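Local coordinates for protein N-(5'-phosphoribosyl)anthranilate isomerase (Thermococcus kodakarensis, PDB 5LHF) that catalyses the isomerisation of N-(5-phospho-beta-D-ribosyl)anthranilate to 1-(2-carboxyphenylamino)-1-deoxy-D-ribulose 5-phosphate, the third of five steps from chorismate to L-tryptophan, at residues K42-L47 with I55-T60. Residues are numbered along the deposited sequence; the frame is centred on the assembly and turned at random.
Sequences KTAAEL and IYLVST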
# COMPACT_ATOMS: atom_id res chain seq x y z
N LYS A 42 -3.20 -6.66 -19.41
CA LYS A 42 -2.53 -7.89 -19.82
C LYS A 42 -1.14 -8.00 -19.20
O LYS A 42 -0.70 -9.10 -18.82
CB LYS A 42 -2.44 -7.96 -21.35
CG LYS A 42 -1.84 -9.25 -21.82
CD LYS A 42 -1.32 -9.14 -23.23
CE LYS A 42 -1.63 -10.39 -24.00
NZ LYS A 42 -0.63 -11.42 -23.81
N THR A 43 -0.43 -6.88 -19.12
CA THR A 43 0.90 -6.91 -18.51
C THR A 43 0.80 -7.25 -17.03
O THR A 43 1.59 -8.06 -16.52
CB THR A 43 1.60 -5.57 -18.71
OG1 THR A 43 1.70 -5.28 -20.11
CG2 THR A 43 3.00 -5.60 -18.11
N ALA A 44 -0.18 -6.67 -16.34
CA ALA A 44 -0.40 -7.01 -14.93
C ALA A 44 -0.78 -8.48 -14.78
O ALA A 44 -0.35 -9.14 -13.83
CB ALA A 44 -1.49 -6.12 -14.34
N ALA A 45 -1.60 -9.00 -15.69
CA ALA A 45 -1.98 -10.40 -15.62
C ALA A 45 -0.76 -11.31 -15.69
O ALA A 45 -0.71 -12.36 -15.03
CB ALA A 45 -2.98 -10.72 -16.73
N GLU A 46 0.23 -10.95 -16.50
CA GLU A 46 1.43 -11.78 -16.60
C GLU A 46 2.24 -11.74 -15.32
O GLU A 46 2.70 -12.79 -14.83
CB GLU A 46 2.29 -11.36 -17.78
CG GLU A 46 3.61 -12.11 -17.81
CD GLU A 46 3.44 -13.60 -18.06
OE1 GLU A 46 3.10 -14.35 -17.12
OE2 GLU A 46 3.67 -14.03 -19.21
N LEU A 47 2.43 -10.55 -14.74
CA LEU A 47 3.18 -10.48 -13.49
C LEU A 47 2.45 -11.23 -12.39
O LEU A 47 3.07 -11.95 -11.60
CB LEU A 47 3.41 -9.02 -13.10
CG LEU A 47 4.06 -8.19 -14.21
CD1 LEU A 47 4.06 -6.70 -13.88
CD2 LEU A 47 5.49 -8.68 -14.49
N ILE A 55 0.75 -10.55 -4.60
CA ILE A 55 0.91 -9.36 -5.44
C ILE A 55 -0.45 -8.66 -5.54
O ILE A 55 -1.43 -9.24 -6.02
CB ILE A 55 1.48 -9.70 -6.83
CG1 ILE A 55 1.57 -8.43 -7.70
CG2 ILE A 55 0.72 -10.84 -7.51
CD1 ILE A 55 2.42 -8.61 -8.95
N TYR A 56 -0.50 -7.43 -5.05
CA TYR A 56 -1.74 -6.67 -5.06
C TYR A 56 -1.99 -6.04 -6.43
O TYR A 56 -1.08 -5.45 -7.02
CB TYR A 56 -1.70 -5.58 -3.98
CG TYR A 56 -1.83 -6.16 -2.60
CD1 TYR A 56 -0.73 -6.70 -1.94
CD2 TYR A 56 -3.05 -6.16 -1.95
CE1 TYR A 56 -0.86 -7.25 -0.67
CE2 TYR A 56 -3.20 -6.69 -0.71
CZ TYR A 56 -2.11 -7.24 -0.06
OH TYR A 56 -2.31 -7.77 1.20
N LEU A 57 -3.22 -6.16 -6.92
CA LEU A 57 -3.70 -5.34 -8.03
C LEU A 57 -4.07 -3.99 -7.44
O LEU A 57 -5.06 -3.88 -6.71
CB LEU A 57 -4.89 -5.99 -8.71
CG LEU A 57 -5.36 -5.38 -10.05
CD1 LEU A 57 -4.28 -5.56 -11.14
CD2 LEU A 57 -6.69 -6.00 -10.49
N VAL A 58 -3.27 -2.96 -7.73
CA VAL A 58 -3.38 -1.66 -7.07
C VAL A 58 -4.08 -0.69 -8.01
O VAL A 58 -3.65 -0.52 -9.16
CB VAL A 58 -2.00 -1.12 -6.68
CG1 VAL A 58 -2.14 0.22 -5.99
CG2 VAL A 58 -1.20 -2.14 -5.84
N SER A 59 -5.12 -0.01 -7.52
CA SER A 59 -5.82 0.92 -8.41
C SER A 59 -6.64 1.93 -7.64
O SER A 59 -7.09 1.70 -6.51
CB SER A 59 -6.72 0.17 -9.39
OG SER A 59 -7.27 1.08 -10.35
N THR A 60 -6.89 3.06 -8.31
CA THR A 60 -7.81 4.08 -7.84
C THR A 60 -9.19 3.94 -8.46
O THR A 60 -10.03 4.82 -8.25
CB THR A 60 -7.25 5.46 -8.14
OG1 THR A 60 -7.03 5.56 -9.55
CG2 THR A 60 -5.93 5.67 -7.40
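Ala44 and Leu47, one helical turn apart on helix 41-50, meet Leu57 and Ile55 of strand 55-59 through methyl and methylene groups alone. The CB of Ala44 points at the strand and lies 4.3 Å from CD1 of Leu57. Although the CB of Leu57 does not aim at the helix, its CG stands anti to the backbone N (chi1 -170°), and chi2 of 66° then turns CD1 toward the methyl of Ala44. The second pair also meets at 4.3 Å, between CB of Leu47 and CD1 of Ile55. Here the isoleucine does the reaching: with both torsions near 180° (chi2 167°), CG1 and CD1 extend from the strand to the leucine methylene. The backbones stay well apart, 7.8 Å between the CA atoms of Ala44 and Leu57, and the side chains bridge the interval. Val29 on the adjacent strand 26-30 touches both Ala44 and Leu47, while Leu57 also packs on Ala70 and Thr74 of helix 64-74.

Within the helix, Leu47 N donates a hydrogen bond to Thr43 O (3.2 Å), and Thr43 OG1 is a ligand of a sodium ion. Strand residue Leu57 pairs through its backbone with Tyr78 and Gln80.

The helix and strand belong to the beta-alpha-beta unit of strand 26-30, helix 41-50 and strand 55-59, a repeating element of the TIM barrel. Alternate strand residues Ile55 and Leu57 face the helical layer, whereas Tyr56 and Val58 turn to the barrel interior. With all four touching residues buried and 111 Å² of surface buried between the segments, both sides summed, attachment here rests on dispersion and the exclusion of water.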